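Local coordinates for uncharacterized protein (Pyrococcus horikoshii, PDB 1ZJJ) that is probably a magnesium-dependent phosphatase of the haloacid dehalogenase superfamily, resembling 4-nitrophenylphosphatases, at the interface of chains A and B. Coordinates in Å, arbitrary orientation; residue numbers count along the deposited sequence, not the author numbering. Chains: chain A/B, hypothetical protein PH1952.

Contact 1 and contact 2 are two patches of one two-fold symmetric interface between copies of the protein, the centres of their C-alpha atoms about 16 Å apart. Helix 132-143 of chain A ties them together: A:Tyr132 at its first turn belongs to contact 2, A:Arg143 at its last to contact 1. Contact 2 is a backbone pairing in which the same segment of each chain meets its mate, whereas contact 1 sets the end of helix 167-178 against a different part of the partner and has a twin with the chains exchanged. Both would support a dimer, though the crystal alone does not prove one in solution.

Contact 1: the interface of chains A and B. Residues chain A 143, 176-177; chain B 155-156, 165, 168-169.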
ATOM      1  N   ARG A 143      -2.758 -14.894  -1.889  1.00 19.70           N
ATOM      2  CA  ARG A 143      -4.126 -15.337  -1.675  1.00 20.74           C
ATOM      3  C   ARG A 143      -4.196 -16.838  -1.934  1.00 21.74           C
ATOM      4  O   ARG A 143      -5.087 -17.521  -1.436  1.00 21.23           O
ATOM      5  CB  ARG A 143      -5.081 -14.585  -2.599  1.00 21.75           C
ATOM      6  CG  ARG A 143      -5.360 -13.177  -2.118  1.00 23.62           C
ATOM      7  CD  ARG A 143      -6.228 -12.387  -3.088  1.00 26.89           C
ATOM      8  NE  ARG A 143      -6.873 -11.283  -2.391  1.00 24.56           N
ATOM      9  CZ  ARG A 143      -7.831 -11.450  -1.487  1.00 26.41           C
ATOM     10  NH1 ARG A 143      -8.255 -12.674  -1.196  1.00 26.42           N
ATOM     11  NH2 ARG A 143      -8.334 -10.405  -0.848  1.00 24.83           N
ATOM     12  N   VAL A 176      -3.344  -4.961   2.342  1.00 17.68           N
ATOM     13  CA  VAL A 176      -4.722  -4.562   2.066  1.00 17.14           C
ATOM     14  C   VAL A 176      -5.354  -5.422   0.981  1.00 16.89           C
ATOM     15  O   VAL A 176      -6.513  -5.819   1.091  1.00 16.39           O
ATOM     16  CB  VAL A 176      -4.799  -3.077   1.635  1.00 17.96           C
ATOM     17  CG1 VAL A 176      -6.182  -2.760   1.054  1.00 18.03           C
ATOM     18  CG2 VAL A 176      -4.521  -2.185   2.832  1.00 17.39           C
ATOM     19  N   ALA A 177      -4.586  -5.722  -0.061  1.00 17.23           N
ATOM     20  CA  ALA A 177      -5.083  -6.517  -1.177  1.00 17.78           C
ATOM     21  C   ALA A 177      -5.258  -8.004  -0.871  1.00 19.11           C
ATOM     22  O   ALA A 177      -6.072  -8.675  -1.504  1.00 18.53           O
ATOM     23  CB  ALA A 177      -4.157  -6.357  -2.376  1.00 16.36           C
TER
ATOM     24  N   ALA B 155     -10.466  -2.484  -1.230  1.00 16.07           N
ATOM     25  CA  ALA B 155      -9.183  -3.153  -1.114  1.00 15.96           C
ATOM     26  C   ALA B 155      -8.898  -3.969  -2.369  1.00 16.79           C
ATOM     27  O   ALA B 155      -7.742  -4.119  -2.761  1.00 15.18           O
ATOM     28  CB  ALA B 155      -9.193  -4.077   0.097  1.00 14.63           C
ATOM     29  N   THR B 156      -9.960  -4.499  -2.983  1.00 17.54           N
ATOM     30  CA  THR B 156      -9.842  -5.351  -4.167  1.00 17.25           C
ATOM     31  C   THR B 156     -11.038  -5.264  -5.110  1.00 17.82           C
ATOM     32  O   THR B 156     -12.071  -4.677  -4.764  1.00 17.96           O
ATOM     33  CB  THR B 156      -9.723  -6.836  -3.759  1.00 19.41           C
ATOM     34  OG1 THR B 156     -10.957  -7.258  -3.166  1.00 21.04           O
ATOM     35  CG2 THR B 156      -8.602  -7.047  -2.746  1.00 18.78           C
ATOM     36  N   PRO B 165      -5.704  -6.225  -6.885  1.00 18.37           N
ATOM     37  CA  PRO B 165      -5.569  -5.090  -5.966  1.00 17.05           C
ATOM     38  C   PRO B 165      -6.485  -3.961  -6.404  1.00 16.65           C
ATOM     39  O   PRO B 165      -6.565  -3.648  -7.594  1.00 17.36           O
ATOM     40  CB  PRO B 165      -4.098  -4.696  -6.107  1.00 17.91           C
ATOM     41  CG  PRO B 165      -3.432  -5.957  -6.465  1.00 17.14           C
ATOM     42  CD  PRO B 165      -4.389  -6.597  -7.442  1.00 16.88           C
ATOM     43  N   GLY B 168      -8.073   1.012  -2.994  1.00 15.51           N
ATOM     44  CA  GLY B 168      -7.734   1.084  -1.583  1.00 17.13           C
ATOM     45  C   GLY B 168      -6.330   0.584  -1.296  1.00 15.95           C
ATOM     46  O   GLY B 168      -5.669   1.036  -0.359  1.00 14.96           O
ATOM     47  N   SER B 169      -5.885  -0.356  -2.121  1.00 16.06           N
ATOM     48  CA  SER B 169      -4.562  -0.958  -2.010  1.00 17.83           C
ATOM     49  C   SER B 169      -3.510   0.094  -2.330  1.00 16.51           C
ATOM     50  O   SER B 169      -2.500   0.213  -1.639  1.00 16.26           O
ATOM     51  CB  SER B 169      -4.443  -2.124  -3.009  1.00 19.48           C
ATOM     52  OG  SER B 169      -3.103  -2.550  -3.159  1.00 26.99           O
TER
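In this part of a two-fold subunit interface, which may help hold a dimer, the C-terminal end of helix 167-178 in chain A sits against the loop and the start of strand 156-159 in chain B, with the N-terminal turn of chain B's own helix 167-178 alongside. A:Val176 and B:Ala155 bury the most surface here. The valine points its CG1 branch at the alanine methyl, CG1 to CB 3.4 Å, tighter than ordinary van der Waals contact. CG1 lies anti to the backbone N (chi1 167°), and this turn carries it toward chain B while CG2 goes to the other side of CB. The same methyl also reaches the backbone of B:Ser169, 3.9 Å from CG1 to CA, so the valine branch lies between the loop and the first turn of the partner's helix. B:Ala155 in turn rests its CB against the carbonyl oxygen A:Val176 O at 3.3 Å.

One residue on, A:Ala177 meets B:Thr156 mainly through backbone: its carbonyl oxygen O stands 3.3 Å from the threonine methyl CG2. The small CB of A:Ala177 faces B:Pro165, with CB to CA at 4.1 Å, and B:Ser169 OG flanks it. Short side chains probably let the helix end come close.

The carbonyl of A:Ala177 is held from within its own chain. A:Arg143, at the end of helix 132-143, brings its guanidinium side-on so that NE and NH2 both donate to A:Ala177 O (2.9 Å each), fixing one helix's last turn to another's. Both bonds are bent, about 135° at the hydrogen, with the NE donor in the carbonyl plane, NH2 tilted 34° from it and the oxygen somewhat out of the guanidinium plane. These two N-H groups, on a probably charged guanidinium, would probably polarise that carbonyl. From the opposite direction, B:Thr156 CG2 also approaches the guanidinium, 3.9 Å from A:Arg143 NH2.

Contact 2: the interface of chains A and B. Residues chain A 128-132; chain B 130-132.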
ATOM      1  N   PRO A 128      12.038   0.064  -6.741  1.00 20.62           N
ATOM      2  CA  PRO A 128      11.943   1.307  -7.519  1.00 21.12           C
ATOM      3  C   PRO A 128      11.316   1.093  -8.892  1.00 20.27           C
ATOM      4  O   PRO A 128      10.942   2.046  -9.569  1.00 20.72           O
ATOM      5  CB  PRO A 128      13.398   1.768  -7.613  1.00 20.58           C
ATOM      6  CG  PRO A 128      14.006   1.220  -6.352  1.00 21.17           C
ATOM      7  CD  PRO A 128      13.428  -0.177  -6.318  1.00 20.39           C
ATOM      8  N   ASP A 129      11.206  -0.167  -9.298  1.00 20.02           N
ATOM      9  CA  ASP A 129      10.626  -0.503 -10.589  1.00 21.49           C
ATOM     10  C   ASP A 129       9.325  -1.266 -10.395  1.00 20.05           C
ATOM     11  O   ASP A 129       8.952  -2.112 -11.206  1.00 18.19           O
ATOM     12  CB  ASP A 129      11.611  -1.341 -11.411  1.00 24.66           C
ATOM     13  CG  ASP A 129      12.874  -0.576 -11.763  1.00 30.63           C
ATOM     14  OD1 ASP A 129      12.768   0.482 -12.423  1.00 34.17           O
ATOM     15  OD2 ASP A 129      13.973  -1.026 -11.378  1.00 33.74           O
ATOM     16  N   LEU A 130       8.637  -0.959  -9.304  1.00 19.61           N
ATOM     17  CA  LEU A 130       7.368  -1.605  -8.992  1.00 20.14           C
ATOM     18  C   LEU A 130       6.347  -1.324 -10.086  1.00 18.86           C
ATOM     19  O   LEU A 130       6.362  -0.258 -10.707  1.00 19.97           O
ATOM     20  CB  LEU A 130       6.826  -1.087  -7.661  1.00 19.18           C
ATOM     21  CG  LEU A 130       5.505  -1.696  -7.182  1.00 18.35           C
ATOM     22  CD1 LEU A 130       5.707  -3.162  -6.819  1.00 20.03           C
ATOM     23  CD2 LEU A 130       5.010  -0.918  -5.979  1.00 20.07           C
ATOM     24  N   THR A 131       5.469  -2.290 -10.325  1.00 19.73           N
ATOM     25  CA  THR A 131       4.418  -2.143 -11.322  1.00 18.63           C
ATOM     26  C   THR A 131       3.153  -2.770 -10.759  1.00 18.89           C
ATOM     27  O   THR A 131       3.212  -3.589  -9.836  1.00 18.64           O
ATOM     28  CB  THR A 131       4.768  -2.862 -12.633  1.00 18.55           C
ATOM     29  OG1 THR A 131       4.915  -4.263 -12.376  1.00 20.01           O
ATOM     30  CG2 THR A 131       6.072  -2.323 -13.212  1.00 19.20           C
ATOM     31  N   TYR A 132       2.006  -2.394 -11.305  1.00 18.36           N
ATOM     32  CA  TYR A 132       0.757  -2.966 -10.829  1.00 18.74           C
ATOM     33  C   TYR A 132       0.786  -4.466 -11.109  1.00 18.17           C
ATOM     34  O   TYR A 132       0.273  -5.262 -10.321  1.00 17.54           O
ATOM     35  CB  TYR A 132      -0.435  -2.337 -11.550  1.00 18.75           C
ATOM     36  CG  TYR A 132      -1.775  -2.872 -11.090  1.00 17.16           C
ATOM     37  CD1 TYR A 132      -2.430  -2.326  -9.982  1.00 17.13           C
ATOM     38  CD2 TYR A 132      -2.379  -3.938 -11.754  1.00 16.73           C
ATOM     39  CE1 TYR A 132      -3.659  -2.831  -9.549  1.00 17.31           C
ATOM     40  CE2 TYR A 132      -3.602  -4.453 -11.328  1.00 18.93           C
ATOM     41  CZ  TYR A 132      -4.237  -3.894 -10.225  1.00 17.69           C
ATOM     42  OH  TYR A 132      -5.446  -4.400  -9.802  1.00 17.60           O
TER
ATOM     43  N   LEU B 130       0.069   1.227 -12.668  1.00 18.22           N
ATOM     44  CA  LEU B 130       0.790   1.865 -11.571  1.00 18.05           C
ATOM     45  C   LEU B 130       2.282   1.544 -11.633  1.00 18.57           C
ATOM     46  O   LEU B 130       2.682   0.450 -12.032  1.00 17.28           O
ATOM     47  CB  LEU B 130       0.240   1.395 -10.212  1.00 18.02           C
ATOM     48  CG  LEU B 130       0.887   2.036  -8.975  1.00 17.13           C
ATOM     49  CD1 LEU B 130       0.503   3.510  -8.927  1.00 17.97           C
ATOM     50  CD2 LEU B 130       0.436   1.332  -7.696  1.00 17.52           C
ATOM     51  N   THR B 131       3.099   2.510 -11.235  1.00 16.05           N
ATOM     52  CA  THR B 131       4.539   2.323 -11.209  1.00 18.38           C
ATOM     53  C   THR B 131       5.034   2.940  -9.924  1.00 17.68           C
ATOM     54  O   THR B 131       4.330   3.740  -9.306  1.00 17.55           O
ATOM     55  CB  THR B 131       5.259   3.040 -12.382  1.00 19.66           C
ATOM     56  OG1 THR B 131       4.983   4.443 -12.321  1.00 19.05           O
ATOM     57  CG2 THR B 131       4.806   2.484 -13.721  1.00 20.71           C
ATOM     58  N   TYR B 132       6.239   2.564  -9.514  1.00 17.59           N
ATOM     59  CA  TYR B 132       6.821   3.134  -8.307  1.00 18.11           C
ATOM     60  C   TYR B 132       6.984   4.635  -8.526  1.00 18.21           C
ATOM     61  O   TYR B 132       6.759   5.439  -7.618  1.00 17.53           O
ATOM     62  CB  TYR B 132       8.205   2.552  -8.037  1.00 17.24           C
ATOM     63  CG  TYR B 132       8.861   3.163  -6.820  1.00 15.93           C
ATOM     64  CD1 TYR B 132       8.524   2.736  -5.537  1.00 18.12           C
ATOM     65  CD2 TYR B 132       9.805   4.180  -6.947  1.00 17.31           C
ATOM     66  CE1 TYR B 132       9.112   3.301  -4.411  1.00 16.29           C
ATOM     67  CE2 TYR B 132      10.401   4.756  -5.826  1.00 16.95           C
ATOM     68  CZ  TYR B 132      10.050   4.312  -4.566  1.00 17.05           C
ATOM     69  OH  TYR B 132      10.616   4.883  -3.454  1.00 19.28           O
TER
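B:Tyr132, A:Leu130 and B:Leu130 hide the most surface where the two chains run antiparallel past each other, with A:Thr131 bridged to B:Thr131 as in a beta-sheet. The links are reciprocal and weak: the amide N of B:Tyr132 donates to the carbonyl O of A:Leu130 at 3.1 Å, and that of A:Tyr132 to B:Leu130 O at 3.0 Å. Each is well bent, 135° and 129° at the hydrogen, so the backbones are probably paired less firmly than in a regular sheet.

Beside this pairing the leucines and tyrosines touch through their first side-chain carbons. A:Leu130 CB lies 3.9 Å from B:Tyr132 CB, and the two-fold-related pair, A:Tyr132 CB and B:Leu130 CB, is at 4.0 Å.

The ring of B:Tyr132 does further work. With CG anti to the backbone N (chi1 178°), it swings out along chain A and turns one face to A:Pro128. The proline CA sits over that face, offset toward the rim and 3.9 Å from the ring centroid, a CH-pi contact; from CA to CD2 the gap is 3.6 Å. The carbonyl oxygen of A:Pro128 approaches the tyrosine at CB. A serine in place of B:Tyr132 would probably strip the aromatic cover from A:Pro128 and open a gap beside it.

In the fold, the paired segments are the loops leading into helix 132-143 of each subunit, Tyr132 being the first residue of that helix, so the two helices start from either side of the short bridge.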